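Local coordinates for enoyl-CoA hydratase/carnithine racemase (Magnetospirillum magneticum, PDB 4NEK), which probably acts on enoyl-CoA thioesters as a member of the enoyl-CoA hydratase/isomerase (crotonase-like) family, perhaps as a delta(3)-delta(2)-enoyl-CoA isomerase, at the interface of chains A and B. Sequence-based numbering; all coordinates share one arbitrary frame. Chains: chain A/B, Enoyl-CoA hydratase/carnithine racemase.

Contact 1: the interface of chains A and B. Residues chain A 93, 113-114, 205, 208-209; chain B 149-150, 153, 157.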
loop_
_atom_site.group_PDB
_atom_site.type_symbol
_atom_site.label_atom_id
_atom_site.label_comp_id
_atom_site.label_asym_id
_atom_site.label_seq_id
_atom_site.Cartn_x
_atom_site.Cartn_y
_atom_site.Cartn_z
ATOM N N PRO A 93 6.618 -28.238 8.072
ATOM C CA PRO A 93 6.482 -26.794 8.109
ATOM C C PRO A 93 7.216 -26.156 9.257
ATOM O O PRO A 93 7.362 -26.754 10.313
ATOM C CB PRO A 93 4.989 -26.561 8.290
ATOM C CG PRO A 93 4.346 -27.852 7.943
ATOM C CD PRO A 93 5.341 -28.921 8.235
ATOM N N CYS A 113 11.341 -20.236 6.048
ATOM C CA CYS A 113 10.210 -20.493 6.862
ATOM C C CYS A 113 8.916 -20.432 6.040
ATOM O O CYS A 113 8.865 -19.822 5.006
ATOM C CB CYS A 113 10.183 -19.540 8.016
ATOM S SG CYS A 113 11.645 -19.747 9.086
ATOM N N ASP A 114 7.908 -21.161 6.487
ATOM C CA ASP A 114 6.633 -21.223 5.795
ATOM C C ASP A 114 5.700 -20.107 6.244
ATOM O O ASP A 114 5.001 -19.575 5.429
ATOM C CB ASP A 114 6.016 -22.575 6.018
ATOM C CG ASP A 114 6.925 -23.715 5.503
ATOM O OD1 ASP A 114 7.060 -23.845 4.267
ATOM O OD2 ASP A 114 7.553 -24.423 6.334
ATOM N N LYS A 205 4.078 -28.583 0.643
ATOM C CA LYS A 205 5.264 -27.813 0.861
ATOM C C LYS A 205 6.319 -28.206 -0.159
ATOM O O LYS A 205 6.986 -27.343 -0.729
ATOM C CB LYS A 205 5.784 -27.992 2.286
ATOM C CG LYS A 205 7.102 -27.307 2.500
ATOM C CD LYS A 205 7.448 -27.221 3.964
ATOM C CE LYS A 205 8.879 -26.767 4.079
ATOM N NZ LYS A 205 9.299 -26.436 5.460
HETATM N N MSE A 208 5.542 -26.747 -3.521
HETATM C CA MSE A 208 5.741 -25.301 -3.506
HETATM C C MSE A 208 7.187 -24.982 -3.629
HETATM O O MSE A 208 7.538 -23.993 -4.226
HETATM C CB MSE A 208 5.247 -24.659 -2.200
HETATM C CG MSE A 208 3.716 -24.560 -2.208
HETATM SE SE MSE A 208 3.130 -23.964 -0.397
HETATM C CE MSE A 208 3.535 -22.034 -0.591
ATOM N N LYS A 209 8.031 -25.798 -3.034
ATOM C CA LYS A 209 9.466 -25.536 -3.012
ATOM C C LYS A 209 10.221 -26.227 -4.132
ATOM O O LYS A 209 11.421 -26.120 -4.197
ATOM C CB LYS A 209 10.033 -25.931 -1.662
ATOM C CG LYS A 209 9.466 -25.008 -0.591
ATOM C CD LYS A 209 10.024 -25.260 0.788
ATOM C CE LYS A 209 11.485 -24.896 0.875
ATOM N NZ LYS A 209 11.926 -24.850 2.288
ATOM N N HIS B 149 6.672 -17.169 -0.866
ATOM C CA HIS B 149 6.352 -18.451 -0.263
ATOM C C HIS B 149 5.439 -18.331 0.989
ATOM O O HIS B 149 4.544 -19.129 1.183
ATOM C CB HIS B 149 7.627 -19.188 0.099
ATOM C CG HIS B 149 7.363 -20.522 0.703
ATOM N ND1 HIS B 149 6.989 -21.611 -0.048
ATOM C CD2 HIS B 149 7.337 -20.924 1.986
ATOM C CE1 HIS B 149 6.793 -22.645 0.745
ATOM N NE2 HIS B 149 6.968 -22.244 1.986
ATOM N N ARG B 150 5.653 -17.295 1.785
ATOM C CA ARG B 150 4.905 -17.177 3.003
ATOM C C ARG B 150 3.469 -16.791 2.797
ATOM O O ARG B 150 2.601 -17.313 3.482
ATOM C CB ARG B 150 5.595 -16.247 3.982
ATOM C CG ARG B 150 6.698 -17.047 4.692
ATOM C CD ARG B 150 7.951 -16.278 4.879
ATOM N NE ARG B 150 8.438 -15.758 3.629
ATOM C CZ ARG B 150 9.149 -16.437 2.769
ATOM N NH1 ARG B 150 9.448 -17.717 2.980
ATOM N NH2 ARG B 150 9.551 -15.828 1.679
ATOM N N ALA B 153 1.811 -19.732 1.425
ATOM C CA ALA B 153 1.513 -20.711 2.465
ATOM C C ALA B 153 0.224 -20.418 3.196
ATOM O O ALA B 153 -0.438 -21.357 3.590
ATOM C CB ALA B 153 2.632 -20.809 3.484
HETATM N N MSE B 157 -1.222 -23.832 2.484
HETATM C CA MSE B 157 -0.904 -24.702 3.595
HETATM C C MSE B 157 -1.871 -24.505 4.732
HETATM O O MSE B 157 -2.349 -25.478 5.302
HETATM C CB MSE B 157 0.532 -24.496 3.990
HETATM C CG MSE B 157 1.488 -25.083 2.926
HETATM SE SE MSE B 157 3.419 -24.737 3.389
HETATM C CE MSE B 157 3.476 -25.628 5.124
#
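B:His149, already helical in its backbone (phi/psi -65/-37) as the first residue of helix 149-156, faces A:Cys113 and A:Asp114, the short loop between 3-10 helix 110-112 and strand 115-118 of chain A, and the end of helix 198-208. B:His149 carries much of the contact. With its CG anti to the backbone N (chi1 -179°), the imidazole reaches out to A:Asp114, and NE2 donates a hydrogen bond of 2.8 Å to the carboxylate oxygen OD1. That oxygen lies near the ring plane and is met on its anti side, somewhat out of the carboxylate plane; the carboxylate and ring planes are 55° apart. The other carboxylate oxygen, OD2, takes the ammonium NZ of A:Lys205 at 2.8 Å through its syn lone pair, a salt bridge within chain A which, with the histidine bond, limits rotation of the carboxylate and would be expected to favour its charged form. The selenomethionine A:Met208 crosses the imidazole at about a right angle, its methyl CE 3.6 Å from CE1 of B:His149, and the aliphatic stem of A:Lys209 touches the same ring carbon. An alanine in place of B:His149 would probably leave OD1 of A:Asp114 without its cross-chain donor and open a gap beside A:Met208. Selenomethionine B:Met157, bent at chi3, tucks its methyl CE against CB of A:Pro93 at 3.6 Å, and its selenium lies 3.9 Å from SE of A:Met208. At the other end, B:Arg150, bent at chi2 and chi3, brings NH1 to the carbonyl O of A:Cys113 at 3.0 Å, in the guanidinium plane.

Contact 2: the interface of chains A and B. Residues chain A 207-208, 211, 218, 222; chain B 135, 138-141.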
loop_
_atom_site.group_PDB
_atom_site.type_symbol
_atom_site.label_atom_id
_atom_site.label_comp_id
_atom_site.label_asym_id
_atom_site.label_seq_id
_atom_site.Cartn_x
_atom_site.Cartn_y
_atom_site.Cartn_z
ATOM N N LEU A 207 5.985 -29.517 -3.144
ATOM C CA LEU A 207 5.657 -28.982 -4.466
ATOM C C LEU A 207 5.937 -27.474 -4.550
ATOM O O LEU A 207 6.520 -26.981 -5.512
ATOM C CB LEU A 207 4.205 -29.259 -4.782
ATOM C CG LEU A 207 3.910 -30.708 -5.187
ATOM C CD1 LEU A 207 2.411 -30.918 -5.115
ATOM C CD2 LEU A 207 4.440 -31.044 -6.557
HETATM N N MSE A 208 5.542 -26.747 -3.521
HETATM C CA MSE A 208 5.741 -25.301 -3.506
HETATM C C MSE A 208 7.187 -24.982 -3.629
HETATM O O MSE A 208 7.538 -23.993 -4.226
HETATM C CB MSE A 208 5.247 -24.659 -2.200
HETATM C CG MSE A 208 3.716 -24.560 -2.208
HETATM SE SE MSE A 208 3.130 -23.964 -0.397
HETATM C CE MSE A 208 3.535 -22.034 -0.591
ATOM N N PRO A 211 11.703 -26.373 -7.774
ATOM C CA PRO A 211 12.085 -25.321 -8.702
ATOM C C PRO A 211 11.106 -25.223 -9.846
ATOM O O PRO A 211 10.559 -26.236 -10.305
ATOM C CB PRO A 211 13.435 -25.771 -9.209
ATOM C CG PRO A 211 14.008 -26.557 -8.086
ATOM C CD PRO A 211 12.826 -27.272 -7.476
ATOM N N ARG A 218 4.790 -29.065 -14.707
ATOM C CA ARG A 218 4.304 -28.884 -13.364
ATOM C C ARG A 218 2.912 -29.477 -13.236
ATOM O O ARG A 218 2.572 -30.062 -12.217
ATOM C CB ARG A 218 4.330 -27.406 -12.953
ATOM C CG ARG A 218 3.751 -27.112 -11.564
ATOM C CD ARG A 218 4.424 -27.966 -10.481
ATOM N NE ARG A 218 5.821 -27.599 -10.331
ATOM C CZ ARG A 218 6.324 -26.845 -9.354
ATOM N NH1 ARG A 218 5.573 -26.385 -8.366
ATOM N NH2 ARG A 218 7.616 -26.539 -9.381
ATOM N N GLU A 222 1.994 -32.226 -10.438
ATOM C CA GLU A 222 0.990 -32.044 -9.413
ATOM C C GLU A 222 -0.029 -33.152 -9.518
ATOM O O GLU A 222 -0.442 -33.736 -8.511
ATOM C CB GLU A 222 0.258 -30.726 -9.562
ATOM C CG GLU A 222 1.056 -29.501 -9.157
ATOM C CD GLU A 222 0.350 -28.176 -9.462
ATOM O OE1 GLU A 222 -0.564 -28.172 -10.331
ATOM O OE2 GLU A 222 0.732 -27.136 -8.864
ATOM N N PRO B 135 -2.798 -28.944 -4.350
ATOM C CA PRO B 135 -3.246 -27.968 -5.312
ATOM C C PRO B 135 -2.932 -28.398 -6.708
ATOM O O PRO B 135 -1.958 -29.103 -6.973
ATOM C CB PRO B 135 -2.409 -26.738 -4.986
ATOM C CG PRO B 135 -1.905 -26.945 -3.617
ATOM C CD PRO B 135 -1.715 -28.420 -3.509
ATOM N N GLY B 138 -1.219 -25.916 -11.456
ATOM C CA GLY B 138 0.085 -25.253 -11.402
ATOM C C GLY B 138 0.193 -24.244 -10.279
ATOM O O GLY B 138 1.169 -23.513 -10.216
ATOM N N SER B 139 -0.792 -24.228 -9.362
ATOM C CA SER B 139 -0.812 -23.230 -8.301
ATOM C C SER B 139 0.366 -23.403 -7.325
ATOM O O SER B 139 0.828 -22.411 -6.764
ATOM C CB SER B 139 -2.121 -23.240 -7.547
ATOM O OG SER B 139 -2.413 -24.557 -7.138
ATOM N N SER B 140 0.851 -24.625 -7.148
ATOM C CA SER B 140 2.061 -24.856 -6.351
ATOM C C SER B 140 3.268 -24.085 -6.882
ATOM O O SER B 140 4.233 -23.873 -6.173
ATOM C CB SER B 140 2.419 -26.353 -6.286
ATOM O OG SER B 140 2.880 -26.859 -7.548
ATOM N N GLN B 141 3.216 -23.688 -8.146
ATOM C CA GLN B 141 4.273 -22.869 -8.743
ATOM C C GLN B 141 3.847 -21.394 -8.874
ATOM O O GLN B 141 4.624 -20.481 -8.583
ATOM C CB GLN B 141 4.591 -23.460 -10.117
ATOM C CG GLN B 141 5.647 -22.754 -10.913
ATOM C CD GLN B 141 6.131 -23.623 -12.079
ATOM O OE1 GLN B 141 6.647 -24.730 -11.886
ATOM N NE2 GLN B 141 5.986 -23.121 -13.280
HETATM O O HOH W 1 7.250 -23.937 -7.089
#
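A:Glu222 and B:Ser140 meet tip to tip, and the serine hydroxyl OG donates to the carboxylate oxygen OE2 at 2.5 Å, through the lone pair that points away from OE1. The backbone N of B:Ser140 reaches the same oxygen at 3.0 Å, nearly along its C-O axis, so two donors from one residue grip OE2. The amide N of B:Gly138 takes the other oxygen, OE1, from its syn side at 2.6 Å. Both carboxylate oxygens are thus tied to chain B, which holds the group against turning. The amides of B:Gly138, just before helix 139-147, and of B:Ser140, in its first turn, converge on the acid, and the helix end would be expected to stabilise a negative charge there. OG of B:Ser140 lies between its own backbone N and carbonyl carbon (chi1 70°), a rotamer that lets hydroxyl and amide turn to one acceptor.

The hydroxyl also accepts from NH1 of A:Arg218, 2.9 Å away and almost in the guanidinium plane, and so links the carboxylate and guanidinium of chain A through a chain B serine. Over one face of that guanidinium, towards its rim, sits the amide oxygen OE1 of B:Gln141, the two planes being 82° apart. A:Arg218 bends at chi2 and chi3 to bring its tip round to the serine.

Further out, water 1 bridges the carbonyl O of A:Met208 (2.9 Å) and that of B:Ser140, and also meets NH1 of A:Arg218. A:Leu207 lays its CB 3.7 Å from CB of B:Ser140, packing alongside the serine. A:Arg218 and A:Glu222, one turn apart on helix 215-230, together with the end of helix 198-208, cap the N-terminus of helix 139-147 of the neighbouring subunit.

The C-alpha centres of contact 1 and contact 2 lie about 11 Å apart, and both use A:Met208 at the end of helix 198-208: mainly its side chain in contact 1, and its carbonyl, through water 1, in contact 2. On chain B the two patches fall on successive helices, 139-147 and 149-156. Helix 198-208 of chain A reaches both, with helix 215-230 adding to contact 2 and the loop at A:Cys113 and A:Asp114 to contact 1. The deposited assembly holds six copies, and such repeated contacts would be expected to join neighbouring subunits, although the structure alone does not establish the oligomer in solution.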